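Local coordinates for protein succinate--CoA ligase subunit alpha (Campylobacter jejuni, PDB 6MEL) that forms the alpha subunit of a two-chain ligase and combines a Rossmann-type domain with a second alpha/beta domain, at residues G208-S213 / K243-A248; A232-A237 / A260-A265. All coordinates share one frame; numbering follows the deposited sequence.

Contact 1: residues G208-S213 / K243-A248; sequences GEIGGS and KRMGHA
Glu209 and His247 meet through one short, nearly straight hydrogen bond. His247 ND1 donates to Glu209 OE2 at 2.5 Å, with an N-H...O angle of 172°. OE2 accepts on its syn lone pair, the side that faces the other carboxylate oxygen. It lies only 6° out of the imidazole plane, so the acid comes in at the ring edge; the two planes are also within 22° of each other, although the side chains themselves run roughly perpendicular. Glu209 gets there because CG sits between the backbone N and the carbonyl carbon and the chain is extended beyond it, carrying the carboxylate across from the end of strand 203-209 to the loop.

This is the tight part of the contact, and both residues are buried; apolar side chains of the other protein chain pack on each of them, and His247 also touches Asn123. One residue along, the packing is sparser. Ile210 CD1 touches Met245 CG at 3.7 Å, a single apolar contact between side chains that again run roughly perpendicular. Met245 bends beyond CG, which carries SD away from Ile210 and lets the residue pack on an aromatic side chain of the other protein chain. The solvent side belongs to Arg244, which is exposed and directed away from 208-213. Its NH1 donates to Gly246 O at 2.9 Å, with that oxygen in the guanidinium plane, linking Arg244 to the backbone two residues on.

With ND1 as donor and the acceptor in the ring plane, the bond restrains rotation of the imidazole and leaves NE2 on the ring side remote from Glu209. The chemistry is that of a histidine oriented by a buried carboxylate.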
loop_
_atom_site.group_PDB
_atom_site.type_symbol
_atom_site.label_atom_id
_atom_site.label_comp_id
_atom_site.label_asym_id
_atom_site.label_seq_id
_atom_site.Cartn_x
_atom_site.Cartn_y
_atom_site.Cartn_z
ATOM N N GLY A 208 6.020 12.988 -1.613
ATOM C CA GLY A 208 5.033 12.065 -2.074
ATOM C C GLY A 208 5.663 10.761 -2.463
ATOM O O GLY A 208 6.866 10.557 -2.236
ATOM N N GLU A 209 4.834 9.897 -3.046
ATOM C CA GLU A 209 5.277 8.650 -3.594
ATOM C C GLU A 209 4.276 8.139 -4.631
ATOM O O GLU A 209 3.206 8.710 -4.816
ATOM C CB GLU A 209 5.564 7.637 -2.485
ATOM C CG GLU A 209 4.393 7.261 -1.622
ATOM C CD GLU A 209 4.751 6.545 -0.316
ATOM O OE1 GLU A 209 5.685 6.984 0.361
ATOM O OE2 GLU A 209 4.059 5.543 0.020
ATOM N N ILE A 210 4.683 7.073 -5.316
ATOM C CA ILE A 210 3.877 6.364 -6.277
ATOM C C ILE A 210 2.519 6.022 -5.667
ATOM O O ILE A 210 2.394 5.775 -4.463
ATOM C CB ILE A 210 4.585 5.095 -6.755
ATOM C CG1 ILE A 210 5.025 4.216 -5.586
ATOM C CG2 ILE A 210 5.756 5.434 -7.659
ATOM C CD1 ILE A 210 5.259 2.762 -6.020
ATOM N N GLY A 211 1.509 5.968 -6.549
ATOM C CA GLY A 211 0.169 5.442 -6.198
ATOM C C GLY A 211 -0.841 6.564 -6.083
ATOM O O GLY A 211 -0.601 7.572 -5.382
ATOM N N GLY A 212 -1.994 6.362 -6.734
ATOM C CA GLY A 212 -3.020 7.386 -6.903
ATOM C C GLY A 212 -2.432 8.643 -7.531
ATOM O O GLY A 212 -1.287 8.650 -8.057
ATOM N N SER A 213 -3.187 9.728 -7.465
ATOM C CA SER A 213 -2.826 10.927 -8.262
ATOM C C SER A 213 -2.986 12.202 -7.438
ATOM O O SER A 213 -3.139 13.279 -7.996
ATOM C CB SER A 213 -3.659 10.970 -9.545
ATOM O OG SER A 213 -5.033 11.007 -9.208
ATOM N N LYS A 243 3.574 -3.231 -8.544
ATOM C CA LYS A 243 4.168 -3.908 -7.356
ATOM C C LYS A 243 4.108 -2.987 -6.130
ATOM O O LYS A 243 4.549 -1.843 -6.205
ATOM C CB LYS A 243 5.640 -4.224 -7.643
ATOM C CG LYS A 243 5.963 -5.669 -7.909
ATOM C CD LYS A 243 5.927 -6.414 -6.613
ATOM C CE LYS A 243 6.485 -7.811 -6.740
ATOM N NZ LYS A 243 5.693 -8.731 -5.896
ATOM N N ARG A 244 3.603 -3.497 -5.015
ATOM C CA ARG A 244 3.560 -2.766 -3.755
ATOM C C ARG A 244 4.979 -2.583 -3.201
ATOM O O ARG A 244 5.724 -3.538 -3.052
ATOM C CB ARG A 244 2.681 -3.510 -2.752
ATOM C CG ARG A 244 2.634 -2.890 -1.359
ATOM C CD ARG A 244 1.732 -3.602 -0.350
ATOM N NE ARG A 244 2.147 -4.991 -0.132
ATOM C CZ ARG A 244 3.179 -5.427 0.643
ATOM N NH1 ARG A 244 3.916 -4.604 1.386
ATOM N NH2 ARG A 244 3.485 -6.720 0.653
ATOM N N MET A 245 5.350 -1.330 -2.954
ATOM C CA MET A 245 6.642 -0.958 -2.383
ATOM C C MET A 245 6.470 -0.606 -0.891
ATOM O O MET A 245 6.486 0.561 -0.461
ATOM C CB MET A 245 7.242 0.182 -3.196
ATOM C CG MET A 245 7.231 -0.116 -4.730
ATOM S SD MET A 245 8.196 -1.635 -5.231
ATOM C CE MET A 245 9.753 -0.869 -4.876
ATOM N N GLY A 246 6.254 -1.647 -0.093
ATOM C CA GLY A 246 6.052 -1.546 1.345
ATOM C C GLY A 246 4.668 -1.024 1.694
ATOM O O GLY A 246 3.787 -1.761 2.107
ATOM N N HIS A 247 4.476 0.280 1.559
ATOM C CA HIS A 247 3.167 0.903 1.873
ATOM C C HIS A 247 2.024 0.331 1.020
ATOM O O HIS A 247 2.112 0.221 -0.225
ATOM C CB HIS A 247 3.226 2.397 1.570
ATOM C CG HIS A 247 3.975 3.193 2.561
ATOM N ND1 HIS A 247 4.454 4.420 2.229
ATOM C CD2 HIS A 247 4.245 2.985 3.872
ATOM C CE1 HIS A 247 5.038 4.942 3.283
ATOM N NE2 HIS A 247 4.890 4.096 4.336
ATOM N N ALA A 248 0.879 0.063 1.654
ATOM C CA ALA A 248 -0.306 -0.403 0.892
ATOM C C ALA A 248 -0.626 0.563 -0.263
ATOM O O ALA A 248 -1.069 0.150 -1.270
ATOM C CB ALA A 248 -1.476 -0.540 1.829
#

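Contact 2: residues A232-A237 / A260-A265; sequences AFIAGA and AAKKEA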
loop_
_atom_site.group_PDB
_atom_site.type_symbol
_atom_site.label_atom_id
_atom_site.label_comp_id
_atom_site.label_asym_id
_atom_site.label_seq_id
_atom_site.Cartn_x
_atom_site.Cartn_y
_atom_site.Cartn_z
ATOM N N ALA A 232 9.077 19.806 -3.968
ATOM C CA ALA A 232 8.508 18.452 -4.015
ATOM C C ALA A 232 9.590 17.427 -4.296
ATOM O O ALA A 232 10.488 17.634 -5.133
ATOM C CB ALA A 232 7.408 18.320 -5.024
ATOM N N PHE A 233 9.500 16.319 -3.551
ATOM C CA PHE A 233 10.220 15.104 -3.865
ATOM C C PHE A 233 9.185 13.971 -3.901
ATOM O O PHE A 233 8.444 13.803 -2.947
ATOM C CB PHE A 233 11.328 14.772 -2.854
ATOM C CG PHE A 233 11.967 13.424 -3.133
ATOM C CD1 PHE A 233 12.863 13.266 -4.182
ATOM C CD2 PHE A 233 11.576 12.288 -2.460
ATOM C CE1 PHE A 233 13.393 12.024 -4.499
ATOM C CE2 PHE A 233 12.090 11.042 -2.786
ATOM C CZ PHE A 233 12.990 10.911 -3.813
ATOM N N ILE A 234 9.172 13.208 -4.991
ATOM C CA ILE A 234 8.250 12.136 -5.209
ATOM C C ILE A 234 9.069 10.857 -5.270
ATOM O O ILE A 234 9.752 10.641 -6.226
ATOM C CB ILE A 234 7.423 12.299 -6.508
ATOM C CG1 ILE A 234 6.743 13.668 -6.615
ATOM C CG2 ILE A 234 6.397 11.165 -6.610
ATOM C CD1 ILE A 234 5.834 14.025 -5.433
ATOM N N ALA A 235 8.933 9.996 -4.256
ATOM C CA ALA A 235 9.698 8.741 -4.216
ATOM C C ALA A 235 9.112 7.700 -5.177
ATOM O O ALA A 235 7.902 7.617 -5.368
ATOM C CB ALA A 235 9.650 8.225 -2.810
ATOM N N GLY A 236 9.974 6.852 -5.737
ATOM C CA GLY A 236 9.513 5.690 -6.519
ATOM C C GLY A 236 9.760 5.786 -8.023
ATOM O O GLY A 236 9.188 5.018 -8.763
ATOM N N ALA A 237 10.616 6.704 -8.474
ATOM C CA ALA A 237 10.990 6.807 -9.901
ATOM C C ALA A 237 11.434 5.455 -10.441
ATOM O O ALA A 237 11.227 5.187 -11.565
ATOM C CB ALA A 237 12.134 7.803 -10.101
ATOM N N ALA A 260 7.219 9.630 -12.293
ATOM C CA ALA A 260 7.541 10.550 -13.425
ATOM C C ALA A 260 6.322 11.435 -13.737
ATOM O O ALA A 260 6.490 12.619 -13.955
ATOM C CB ALA A 260 7.979 9.788 -14.680
ATOM N N ALA A 261 5.109 10.843 -13.770
ATOM C CA ALA A 261 3.889 11.587 -14.096
ATOM C C ALA A 261 3.622 12.676 -13.057
ATOM O O ALA A 261 3.203 13.766 -13.391
ATOM C CB ALA A 261 2.694 10.670 -14.232
ATOM N N LYS A 262 3.881 12.378 -11.784
ATOM C CA LYS A 262 3.636 13.335 -10.740
ATOM C C LYS A 262 4.666 14.469 -10.832
ATOM O O LYS A 262 4.338 15.653 -10.691
ATOM C CB LYS A 262 3.734 12.645 -9.369
ATOM C CG LYS A 262 2.622 11.642 -9.159
ATOM C CD LYS A 262 2.692 10.821 -7.895
ATOM C CE LYS A 262 1.536 9.843 -7.885
ATOM N NZ LYS A 262 1.219 9.424 -6.515
ATOM N N LYS A 263 5.937 14.094 -10.967
ATOM C CA LYS A 263 7.053 15.101 -11.050
ATOM C C LYS A 263 6.862 16.055 -12.238
ATOM O O LYS A 263 7.079 17.286 -12.136
ATOM C CB LYS A 263 8.371 14.352 -11.201
ATOM C CG LYS A 263 8.812 13.661 -9.920
ATOM C CD LYS A 263 10.018 12.776 -10.113
ATOM C CE LYS A 263 11.248 13.557 -10.520
ATOM N NZ LYS A 263 12.419 12.659 -10.662
ATOM N N GLU A 264 6.426 15.479 -13.361
ATOM C CA GLU A 264 6.200 16.249 -14.605
ATOM C C GLU A 264 5.040 17.232 -14.412
ATOM O O GLU A 264 5.138 18.375 -14.823
ATOM C CB GLU A 264 5.933 15.245 -15.716
ATOM C CG GLU A 264 5.912 15.797 -17.123
ATOM C CD GLU A 264 5.816 14.650 -18.128
ATOM O OE1 GLU A 264 6.285 13.501 -17.785
ATOM O OE2 GLU A 264 5.280 14.885 -19.242
ATOM N N ALA A 265 3.948 16.793 -13.767
ATOM C CA ALA A 265 2.812 17.681 -13.526
ATOM C C ALA A 265 3.252 18.815 -12.592
ATOM O O ALA A 265 2.956 19.972 -12.821
ATOM C CB ALA A 265 1.647 16.929 -12.930
#
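The beta-alpha-beta unit made of strand 230-235, helix 259-268 and strand 272-273 is closed here, where the helix lies against the first strand. Ile234 carries the whole strand side of the contact. Its CA comes within 6.7 Å of Lys263 CA, close enough for its branched side chain to reach two consecutive helix residues at once.

The two branches divide the work. Ile234 CG2 meets Lys262 CD at 3.9 Å and also approaches Lys262 CB, at 4.1 Å; the lysine chain runs transverse to the isoleucine. Ile234 CG1 and CB face the other lysine, and Lys263 CG is 3.9 Å from CG1; Lys263 and Ile234 lie alongside, pointing opposite ways. All these contacts are between aliphatic carbons, so both lysines act here through their methylenes.

Their ammonium groups are engaged elsewhere. The Lys262 chain is extended beyond CG (chi2 175°) and takes NZ past the isoleucine to a salt bridge with Glu215, at the start of helix 214-225, and to hydrogen bonds with the carbonyls of Glu209 and Gly211. Lys263 turns at chi3 (64°), and its NZ forms a salt bridge with Asp275, beyond strand 272-273. Ala259 and Leu266 of the same helix extend the apolar surface around Ile234, while Phe233 and Ala235, whose CB atoms lie on the other side of the strand, pack against the other protein chain.

A helix packed on its preceding strand is typical of a beta-alpha-beta unit, here in a sheet whose five-strand parallel order (2-1-3-4-5) is flavodoxin-like.

Overall arrangement
From the N terminus the segments follow in the order 208-213, 232-237, 243-248 and 260-265, so the two contacts cross rather than nest. Contact 1 closes a loop that runs out through helix 214-225, back along strand 230-235 and into the long connection beyond it. Contact 2 starts inside that loop and closes only after the connection ends in helix 259-268. Strands 203-209 and 230-235 are neighbours in one sheet, and the contact centres are about 12 Å apart. They also touch: Lys262 NZ lies 2.7 Å from Glu209 O, a probable hydrogen bond tying the helix to the strand end that carries contact 1.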